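Long-range contacts in beta-N-acetylhexosaminidase (Bacteroides fragilis, PDB 4PYS), which probably removes terminal beta-linked N-acetylhexosamine residues from glycans by hydrolysis, as family 20 glycoside hydrolases do: residues A[161-166]-A[217-222]; A[167-172]-A[222-227]; A[177-182]-A[274-279]. All coordinates share one frame; numbering follows the deposited sequence.

Contact 1 (A[161-166]-A[217-222])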
loop_
_atom_site.group_PDB
_atom_site.type_symbol
_atom_site.label_atom_id
_atom_site.label_comp_id
_atom_site.label_asym_id
_atom_site.label_seq_id
_atom_site.Cartn_x
_atom_site.Cartn_y
_atom_site.Cartn_z
HETATM N N MSE A 161 -3.414 -4.346 6.810
HETATM C CA MSE A 161 -3.479 -3.108 6.035
HETATM C C MSE A 161 -4.694 -3.119 5.148
HETATM O O MSE A 161 -5.368 -4.151 5.028
HETATM C CB MSE A 161 -2.214 -2.971 5.202
HETATM C CG MSE A 161 -1.008 -2.939 6.103
HETATM SE SE MSE A 161 0.590 -2.644 5.033
HETATM C CE MSE A 161 1.908 -2.887 6.463
ATOM N N ASN A 162 -5.015 -1.969 4.563
ATOM C CA ASN A 162 -6.186 -1.907 3.699
ATOM C C ASN A 162 -5.965 -1.338 2.308
ATOM O O ASN A 162 -6.893 -1.348 1.496
ATOM C CB ASN A 162 -7.385 -1.208 4.370
ATOM C CG ASN A 162 -7.048 0.162 4.944
ATOM O OD1 ASN A 162 -5.925 0.656 4.823
ATOM N ND2 ASN A 162 -8.052 0.795 5.578
ATOM N N TYR A 163 -4.758 -0.855 2.017
ATOM C CA TYR A 163 -4.473 -0.361 0.669
ATOM C C TYR A 163 -3.159 -0.915 0.165
ATOM O O TYR A 163 -2.185 -1.000 0.904
ATOM C CB TYR A 163 -4.395 1.173 0.618
ATOM C CG TYR A 163 -5.685 1.883 0.936
ATOM C CD1 TYR A 163 -6.654 2.091 -0.041
ATOM C CD2 TYR A 163 -5.934 2.349 2.218
ATOM C CE1 TYR A 163 -7.847 2.754 0.259
ATOM C CE2 TYR A 163 -7.128 3.004 2.528
ATOM C CZ TYR A 163 -8.071 3.199 1.551
ATOM O OH TYR A 163 -9.246 3.855 1.870
ATOM N N PHE A 164 -3.134 -1.265 -1.115
ATOM C CA PHE A 164 -1.889 -1.615 -1.778
ATOM C C PHE A 164 -1.679 -0.533 -2.822
ATOM O O PHE A 164 -2.481 -0.383 -3.750
ATOM C CB PHE A 164 -1.994 -2.990 -2.444
ATOM C CG PHE A 164 -0.784 -3.367 -3.276
ATOM C CD1 PHE A 164 0.391 -3.802 -2.666
ATOM C CD2 PHE A 164 -0.835 -3.306 -4.663
ATOM C CE1 PHE A 164 1.507 -4.159 -3.433
ATOM C CE2 PHE A 164 0.279 -3.649 -5.447
ATOM C CZ PHE A 164 1.447 -4.080 -4.830
ATOM N N HIS A 165 -0.612 0.238 -2.650
ATOM C CA HIS A 165 -0.313 1.372 -3.528
ATOM C C HIS A 165 0.616 0.846 -4.616
ATOM O O HIS A 165 1.720 0.391 -4.328
ATOM C CB HIS A 165 0.342 2.446 -2.643
ATOM C CG HIS A 165 0.887 3.632 -3.369
ATOM N ND1 HIS A 165 1.523 4.662 -2.708
ATOM C CD2 HIS A 165 0.913 3.961 -4.685
ATOM C CE1 HIS A 165 1.926 5.567 -3.580
ATOM N NE2 HIS A 165 1.561 5.170 -4.789
ATOM N N TRP A 166 0.149 0.862 -5.864
ATOM C CA TRP A 166 0.864 0.205 -6.954
ATOM C C TRP A 166 1.499 1.273 -7.847
ATOM O O TRP A 166 0.808 1.940 -8.612
ATOM C CB TRP A 166 -0.119 -0.652 -7.769
ATOM C CG TRP A 166 0.518 -1.754 -8.575
ATOM C CD1 TRP A 166 1.841 -2.096 -8.610
ATOM C CD2 TRP A 166 -0.158 -2.659 -9.460
ATOM N NE1 TRP A 166 2.028 -3.165 -9.474
ATOM C CE2 TRP A 166 0.815 -3.526 -10.001
ATOM C CE3 TRP A 166 -1.491 -2.813 -9.853
ATOM C CZ2 TRP A 166 0.496 -4.534 -10.929
ATOM C CZ3 TRP A 166 -1.812 -3.820 -10.762
ATOM C CH2 TRP A 166 -0.818 -4.660 -11.297
ATOM N N GLY A 217 -9.688 -7.878 1.293
ATOM C CA GLY A 217 -9.918 -6.590 1.926
ATOM C C GLY A 217 -8.964 -5.478 1.534
ATOM O O GLY A 217 -8.820 -4.492 2.264
ATOM N N ILE A 218 -8.316 -5.631 0.383
ATOM C CA ILE A 218 -7.315 -4.658 -0.061
ATOM C C ILE A 218 -7.836 -3.843 -1.236
ATOM O O ILE A 218 -8.299 -4.411 -2.221
ATOM C CB ILE A 218 -6.012 -5.361 -0.494
ATOM C CG1 ILE A 218 -5.355 -6.044 0.708
ATOM C CG2 ILE A 218 -5.047 -4.356 -1.116
ATOM C CD1 ILE A 218 -5.030 -5.082 1.852
ATOM N N THR A 219 -7.758 -2.518 -1.122
ATOM C CA THR A 219 -8.083 -1.620 -2.230
ATOM C C THR A 219 -6.779 -1.285 -2.942
ATOM O O THR A 219 -5.804 -0.896 -2.302
ATOM C CB THR A 219 -8.739 -0.343 -1.704
ATOM O OG1 THR A 219 -10.014 -0.675 -1.127
ATOM C CG2 THR A 219 -8.935 0.688 -2.824
ATOM N N VAL A 220 -6.746 -1.464 -4.255
ATOM C CA VAL A 220 -5.518 -1.211 -5.017
ATOM C C VAL A 220 -5.526 0.222 -5.545
ATOM O O VAL A 220 -6.380 0.589 -6.339
ATOM C CB VAL A 220 -5.373 -2.186 -6.187
ATOM C CG1 VAL A 220 -4.102 -1.878 -6.980
ATOM C CG2 VAL A 220 -5.329 -3.630 -5.659
ATOM N N VAL A 221 -4.577 1.024 -5.076
ATOM C CA VAL A 221 -4.480 2.434 -5.441
ATOM C C VAL A 221 -3.409 2.559 -6.524
ATOM O O VAL A 221 -2.232 2.393 -6.247
ATOM C CB VAL A 221 -4.061 3.261 -4.233
ATOM C CG1 VAL A 221 -3.959 4.750 -4.596
ATOM C CG2 VAL A 221 -5.068 3.081 -3.099
ATOM N N PRO A 222 -3.817 2.840 -7.768
ATOM C CA PRO A 222 -2.792 2.972 -8.809
ATOM C C PRO A 222 -2.102 4.328 -8.735
ATOM O O PRO A 222 -2.746 5.325 -8.369
ATOM C CB PRO A 222 -3.612 2.896 -10.100
ATOM C CG PRO A 222 -4.937 3.512 -9.729
ATOM C CD PRO A 222 -5.175 3.120 -8.273
HETATM O O HOH W 1 -9.694 -1.330 1.354
#

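Contact 2 (A[167-172]-A[222-227])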
loop_
_atom_site.group_PDB
_atom_site.type_symbol
_atom_site.label_atom_id
_atom_site.label_comp_id
_atom_site.label_asym_id
_atom_site.label_seq_id
_atom_site.Cartn_x
_atom_site.Cartn_y
_atom_site.Cartn_z
ATOM N N HIS A 167 2.810 1.449 -7.712
ATOM C CA HIS A 167 3.542 2.487 -8.427
ATOM C C HIS A 167 3.866 1.897 -9.791
ATOM O O HIS A 167 4.819 1.130 -9.929
ATOM C CB HIS A 167 4.816 2.842 -7.640
ATOM C CG HIS A 167 5.593 3.995 -8.204
ATOM N ND1 HIS A 167 5.323 5.309 -7.885
ATOM C CD2 HIS A 167 6.654 4.026 -9.048
ATOM C CE1 HIS A 167 6.167 6.102 -8.525
ATOM N NE2 HIS A 167 6.986 5.346 -9.239
ATOM N N LEU A 168 3.057 2.250 -10.789
ATOM C CA LEU A 168 3.023 1.558 -12.075
ATOM C C LEU A 168 3.787 2.238 -13.198
ATOM O O LEU A 168 3.999 1.635 -14.248
ATOM C CB LEU A 168 1.566 1.402 -12.538
ATOM C CG LEU A 168 0.779 0.317 -11.816
ATOM C CD1 LEU A 168 -0.719 0.636 -11.873
ATOM C CD2 LEU A 168 1.063 -1.017 -12.468
ATOM N N THR A 169 4.169 3.498 -13.012
ATOM C CA THR A 169 4.813 4.229 -14.099
ATOM C C THR A 169 6.031 4.953 -13.581
ATOM O O THR A 169 6.015 5.512 -12.486
ATOM C CB THR A 169 3.872 5.268 -14.745
ATOM O OG1 THR A 169 3.658 6.349 -13.825
ATOM C CG2 THR A 169 2.532 4.625 -15.113
ATOM N N GLU A 170 7.086 4.931 -14.382
ATOM C CA GLU A 170 8.361 5.532 -14.020
ATOM C C GLU A 170 9.076 5.849 -15.313
ATOM O O GLU A 170 8.657 5.386 -16.384
ATOM C CB GLU A 170 9.210 4.532 -13.238
ATOM C CG GLU A 170 9.073 4.651 -11.736
ATOM C CD GLU A 170 9.596 5.978 -11.236
ATOM O OE1 GLU A 170 10.483 6.541 -11.913
ATOM O OE2 GLU A 170 9.119 6.459 -10.183
ATOM N N GLY A 171 10.162 6.616 -15.228
ATOM C CA GLY A 171 10.970 6.891 -16.407
ATOM C C GLY A 171 11.486 5.589 -17.005
ATOM O O GLY A 171 11.610 5.452 -18.218
ATOM N N LEU A 172 11.752 4.619 -16.133
ATOM C CA LEU A 172 12.323 3.339 -16.536
ATOM C C LEU A 172 11.287 2.299 -16.925
ATOM O O LEU A 172 11.646 1.160 -17.224
ATOM C CB LEU A 172 13.158 2.758 -15.395
ATOM C CG LEU A 172 14.636 3.121 -15.359
ATOM C CD1 LEU A 172 15.245 2.695 -14.032
ATOM C CD2 LEU A 172 15.355 2.474 -16.527
ATOM N N PRO A 222 -3.817 2.840 -7.768
ATOM C CA PRO A 222 -2.792 2.972 -8.809
ATOM C C PRO A 222 -2.102 4.328 -8.735
ATOM O O PRO A 222 -2.746 5.325 -8.369
ATOM C CB PRO A 222 -3.612 2.896 -10.100
ATOM C CG PRO A 222 -4.937 3.512 -9.729
ATOM C CD PRO A 222 -5.175 3.120 -8.273
ATOM N N GLU A 223 -0.821 4.373 -9.085
ATOM C CA GLU A 223 -0.142 5.661 -9.248
ATOM C C GLU A 223 0.284 5.846 -10.706
ATOM O O GLU A 223 1.058 5.053 -11.244
ATOM C CB GLU A 223 1.080 5.782 -8.345
ATOM C CG GLU A 223 1.779 7.149 -8.453
ATOM C CD GLU A 223 2.997 7.275 -7.562
ATOM O OE1 GLU A 223 3.173 6.442 -6.642
ATOM O OE2 GLU A 223 3.795 8.215 -7.762
ATOM N N ILE A 224 -0.238 6.895 -11.325
ATOM C CA ILE A 224 0.156 7.275 -12.674
ATOM C C ILE A 224 0.906 8.587 -12.525
ATOM O O ILE A 224 0.298 9.626 -12.260
ATOM C CB ILE A 224 -1.063 7.503 -13.570
ATOM C CG1 ILE A 224 -2.077 6.366 -13.401
ATOM C CG2 ILE A 224 -0.626 7.644 -15.038
ATOM C CD1 ILE A 224 -1.542 5.001 -13.829
ATOM N N ASP A 225 2.223 8.541 -12.691
ATOM C CA ASP A 225 3.057 9.714 -12.455
ATOM C C ASP A 225 2.985 10.749 -13.560
ATOM O O ASP A 225 3.149 10.439 -14.739
ATOM C CB ASP A 225 4.506 9.303 -12.220
ATOM C CG ASP A 225 4.795 9.111 -10.773
ATOM O OD1 ASP A 225 3.823 9.245 -10.011
ATOM O OD2 ASP A 225 5.951 8.838 -10.393
HETATM N N MSE A 226 2.743 11.986 -13.153
HETATM C CA MSE A 226 2.701 13.106 -14.071
HETATM C C MSE A 226 2.986 14.346 -13.226
HETATM O O MSE A 226 2.623 14.386 -12.045
HETATM C CB MSE A 226 1.331 13.180 -14.751
HETATM C CG MSE A 226 0.158 13.144 -13.785
HETATM SE SE MSE A 226 -1.557 13.042 -14.714
HETATM C CE MSE A 226 -1.459 11.174 -15.282
ATOM N N PRO A 227 3.660 15.351 -13.809
ATOM C CA PRO A 227 4.123 15.388 -15.203
ATOM C C PRO A 227 5.497 14.748 -15.374
ATOM O O PRO A 227 5.925 14.521 -16.508
ATOM C CB PRO A 227 4.214 16.886 -15.487
ATOM C CG PRO A 227 4.606 17.475 -14.165
ATOM C CD PRO A 227 3.951 16.612 -13.103
HETATM O O HOH W 2 3.860 5.393 -10.685
HETATM O O HOH W 3 4.729 8.431 -15.644
#

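Contact 3 (A[177-182]-A[274-279])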
loop_
_atom_site.group_PDB
_atom_site.type_symbol
_atom_site.label_atom_id
_atom_site.label_comp_id
_atom_site.label_asym_id
_atom_site.label_seq_id
_atom_site.Cartn_x
_atom_site.Cartn_y
_atom_site.Cartn_z
ATOM N N GLU A 177 -1.290 -1.167 -18.899
ATOM C CA GLU A 177 -1.823 -1.177 -20.261
ATOM C C GLU A 177 -2.975 -0.191 -20.415
ATOM O O GLU A 177 -3.927 -0.204 -19.624
ATOM C CB GLU A 177 -2.282 -2.583 -20.672
ATOM C CG GLU A 177 -2.801 -2.629 -22.111
ATOM C CD GLU A 177 -3.288 -3.999 -22.548
ATOM O OE1 GLU A 177 -4.081 -4.627 -21.818
ATOM O OE2 GLU A 177 -2.889 -4.439 -23.645
ATOM N N ILE A 178 -2.871 0.657 -21.437
ATOM C CA ILE A 178 -3.904 1.624 -21.793
ATOM C C ILE A 178 -4.271 1.322 -23.239
ATOM O O ILE A 178 -3.447 1.510 -24.133
ATOM C CB ILE A 178 -3.389 3.082 -21.704
ATOM C CG1 ILE A 178 -2.825 3.394 -20.308
ATOM C CG2 ILE A 178 -4.501 4.063 -22.073
ATOM C CD1 ILE A 178 -3.795 3.134 -19.153
ATOM N N LYS A 179 -5.490 0.833 -23.464
ATOM C CA LYS A 179 -5.891 0.350 -24.785
ATOM C C LYS A 179 -5.847 1.451 -25.839
ATOM O O LYS A 179 -5.511 1.201 -27.002
ATOM C CB LYS A 179 -7.302 -0.245 -24.735
ATOM C CG LYS A 179 -7.457 -1.468 -23.835
ATOM C CD LYS A 179 -6.705 -2.651 -24.396
ATOM C CE LYS A 179 -7.191 -3.956 -23.782
ATOM N NZ LYS A 179 -6.477 -5.121 -24.377
ATOM N N ARG A 180 -6.186 2.666 -25.423
ATOM C CA ARG A 180 -6.253 3.793 -26.350
ATOM C C ARG A 180 -4.868 4.185 -26.853
ATOM O O ARG A 180 -4.729 4.722 -27.947
ATOM C CB ARG A 180 -6.918 4.996 -25.680
ATOM C CG ARG A 180 -7.295 6.086 -26.667
ATOM C CD ARG A 180 -7.448 7.425 -25.990
ATOM N NE ARG A 180 -7.659 8.478 -26.981
ATOM C CZ ARG A 180 -8.801 9.138 -27.123
ATOM N NH1 ARG A 180 -9.823 8.857 -26.318
ATOM N NH2 ARG A 180 -8.914 10.089 -28.046
ATOM N N TYR A 181 -3.852 3.917 -26.038
ATOM C CA TYR A 181 -2.482 4.255 -26.392
ATOM C C TYR A 181 -1.576 3.046 -26.172
ATOM O O TYR A 181 -0.869 2.964 -25.158
ATOM C CB TYR A 181 -1.993 5.459 -25.581
ATOM C CG TYR A 181 -2.843 6.708 -25.725
ATOM C CD1 TYR A 181 -2.939 7.373 -26.941
ATOM C CD2 TYR A 181 -3.530 7.231 -24.634
ATOM C CE1 TYR A 181 -3.704 8.523 -27.071
ATOM C CE2 TYR A 181 -4.296 8.377 -24.750
ATOM C CZ TYR A 181 -4.385 9.016 -25.973
ATOM O OH TYR A 181 -5.147 10.156 -26.090
ATOM N N PRO A 182 -1.612 2.096 -27.120
ATOM C CA PRO A 182 -0.908 0.812 -27.021
ATOM C C PRO A 182 0.597 0.952 -26.832
ATOM O O PRO A 182 1.190 0.094 -26.182
ATOM C CB PRO A 182 -1.209 0.142 -28.365
ATOM C CG PRO A 182 -2.485 0.758 -28.819
ATOM C CD PRO A 182 -2.411 2.186 -28.357
ATOM N N LEU A 274 -6.425 8.565 -17.635
ATOM C CA LEU A 274 -7.121 8.453 -16.357
ATOM C C LEU A 274 -8.531 7.877 -16.521
ATOM O O LEU A 274 -9.052 7.230 -15.605
ATOM C CB LEU A 274 -7.168 9.805 -15.641
ATOM C CG LEU A 274 -5.832 10.309 -15.095
ATOM C CD1 LEU A 274 -6.051 11.551 -14.297
ATOM C CD2 LEU A 274 -5.181 9.267 -14.213
ATOM N N ASP A 275 -9.143 8.113 -17.678
ATOM C CA ASP A 275 -10.432 7.501 -17.990
ATOM C C ASP A 275 -10.314 5.980 -17.869
ATOM O O ASP A 275 -11.135 5.338 -17.215
ATOM C CB ASP A 275 -10.916 7.891 -19.393
ATOM C CG ASP A 275 -11.558 9.272 -19.437
ATOM O OD1 ASP A 275 -11.715 9.895 -18.368
ATOM O OD2 ASP A 275 -11.917 9.737 -20.542
ATOM N N GLU A 276 -9.274 5.408 -18.475
ATOM C CA GLU A 276 -9.092 3.961 -18.433
ATOM C C GLU A 276 -8.669 3.480 -17.055
ATOM O O GLU A 276 -9.161 2.455 -16.571
ATOM C CB GLU A 276 -8.114 3.493 -19.515
ATOM C CG GLU A 276 -8.769 3.489 -20.897
ATOM C CD GLU A 276 -7.967 2.752 -21.954
ATOM O OE1 GLU A 276 -7.362 1.705 -21.644
ATOM O OE2 GLU A 276 -7.954 3.224 -23.108
ATOM N N VAL A 277 -7.769 4.226 -16.423
ATOM C CA VAL A 277 -7.358 3.912 -15.057
ATOM C C VAL A 277 -8.561 3.858 -14.113
ATOM O O VAL A 277 -8.661 2.967 -13.270
ATOM C CB VAL A 277 -6.300 4.900 -14.548
ATOM C CG1 VAL A 277 -6.016 4.674 -13.066
ATOM C CG2 VAL A 277 -5.013 4.727 -15.331
ATOM N N CYS A 278 -9.491 4.793 -14.262
ATOM C CA CYS A 278 -10.667 4.786 -13.398
ATOM C C CYS A 278 -11.632 3.631 -13.696
ATOM O O CYS A 278 -12.311 3.139 -12.792
ATOM C CB CYS A 278 -11.371 6.145 -13.422
ATOM S SG CYS A 278 -10.386 7.407 -12.568
ATOM N N ARG A 279 -11.676 3.184 -14.950
ATOM C CA ARG A 279 -12.501 2.033 -15.305
ATOM C C ARG A 279 -11.949 0.755 -14.686
ATOM O O ARG A 279 -12.713 -0.115 -14.260
ATOM C CB ARG A 279 -12.563 1.852 -16.818
ATOM C CG ARG A 279 -13.291 2.945 -17.541
ATOM C CD ARG A 279 -13.387 2.613 -19.022
ATOM N NE ARG A 279 -12.940 3.729 -19.848
ATOM C CZ ARG A 279 -12.377 3.595 -21.044
ATOM N NH1 ARG A 279 -12.008 4.672 -21.729
ATOM N NH2 ARG A 279 -12.187 2.384 -21.557
#

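Contact 1 (A[161-166]-A[217-222])
Two neighbouring parallel strands of the (beta/alpha)8 barrel meet here, paired from Tyr163 with Thr219 to Trp166 with Pro222; helix 203-214 lies between them in sequence, which makes a beta-alpha-beta crossover. The ladder alternates regularly. Thr219 N donates to Asn162 O (3.0 Å), Phe164 N to Thr219 O, Val221 N to Phe164 O, and Trp166 N to Val221 O (2.9 Å). Pro222, lacking an N-H, fits because it is the alternate residues Thr219, Val221 and Glu223 whose N-H groups serve strand 163-170.

On the face bearing Tyr163, His165, Thr219 and Val221, the phenol ring does most of the work. With CG anti to the carbonyl carbon (chi1 -65°), its CD1 lies 3.6 Å from Thr219 CB and equally far from Val221 CG2, so one ring carbon is shared by two beta-branched residues suited to extended backbone. Trp132 stacks on the same ring.

The other face turns to helices 146-158 and 203-214 and is largely hydrophobic in its packing. Ile218 CG2 presses on Phe164 CB at 3.6 Å, while Val220 CG1 reaches the edge of the Phe164 ring and, at 4.0 Å, Trp166 CE3. Gly217, with positive phi, ends helix 203-214 in a Schellman motif. Beside it a water donates to Asn162 O (2.8 Å) and is hydrogen-bonded to Thr219 OG1 (2.6 Å).

Contact 2 (A[167-172]-A[222-227])
Glu223 OE1 is held by two imidazoles: His167 ND1 donates to it across the contact at 2.7 Å, and His165 NE2, from the same strand as His167, bonds to it as well. The His167 bond runs almost in the plane of its ring but meets the oxygen from well above the carboxylate plane, because ring and carboxylate stand 83° apart. Glu223 suits this task: its chain is extended (chi2 -180°), long enough to span the gap between strands, and its second oxygen takes Trp341 NE1. The other ring nitrogen, His167 NE2, donates to Glu170 OE2 at 2.6 Å through that oxygen's anti lone pair, and these two bonds fix the rotation of the imidazole between two acids. Asp225 adds a third carboxylate: OD2 is 3.3 Å from His167 CE1, and OD1 is 2.5 Å from Glu223 OE2, so one of these two acids probably holds a proton.

Past the His167-Glu223 bridge the strands separate. Leu168 N makes only a weak bond to Glu223 O (3.5 Å), and a water that lies over one face of the His167 ring fills in, accepting from Thr169 N and donating to Glu223 O. Thr169 then replaces a backbone acceptor with its side chain: OG1, lodged between backbone N and carbonyl carbon (chi1 71°), accepts from Asp225 N at 2.9 Å and donates to a second water, which donates in turn to Asp225 O.

These are the C-terminal ends of barrel strands, where family 20 enzymes keep their active site, consistent with a glycerol bound about 5 Å from the Asp225 side chain. His167 also packs on Met136 and Asp138 of strand 132-138, whereas Pro222 and Ile224 lie against helix 264-280 and Met226 reaches helix 316-333.

Contact 3 (A[177-182]-A[274-279])
Glu177 stands at the margin, its carbonyl O 4.4 Å from Glu276 OE1, and turns its own carboxylate instead to Lys179 NZ in a salt bridge and to Gln203 N. Ile178 is the apolar part of the contact. Its CG2 packs 3.7 Å from Glu276 CD, and its CD1 reaches Val277 CG2 at 4.3 Å; a branched aliphatic chain thus serves both neighbours at once.

At Lys179 the polar grip begins, for its N donates to Glu276 OE1 at 2.8 Å. Arg180 N, next in line, donates to Glu276 OE2 at 3.0 Å. Each oxygen uses its syn lone pair, so the carboxylate works as a fork closing on two successive peptide N-H groups. These belong to the middle residues of a type I beta turn from Ile178 to Tyr181, closed by Tyr181 N to Ile178 O (3.1 Å). The turn follows strand 173-174 and is thereby tied to helix 264-280 on the outside of the barrel. Glutamate fits because its chain, extended beyond CG (chi2 -167°), carries both oxygens from the helix surface out to the loop, and Gln203 NE2 gives OE1 another donor. The long side chains of Lys179 and Arg180 lead away to the exposed surface, although Arg180 CB still lies 3.3 Å from Glu276 OE2. Tyr181 takes Arg180 CG over one ring face and stacks on Phe269 of the same helix.

How the contacts relate
Contacts 1 and 2 are successive lengths of one strand pair, their centres 16 Å apart. Pro222 belongs to both, and the ladder crosses the boundary through Trp166 O and Glu223 N, 3.0 Å apart. Moving from contact 1 to contact 2, regular backbone pairing gives way to a cluster of histidines and acids at the barrel end, probably the active-site side. Contact 3, centred 13 Å from contact 2, fastens a loop to the outer helix 264-280. Val277 connects all three: its CG1 lies 3.7 Å from Pro222 CG, and its CG2 lies 3.8 Å from Ile224 CD1, so this helix packs on the strand that carries Glu223.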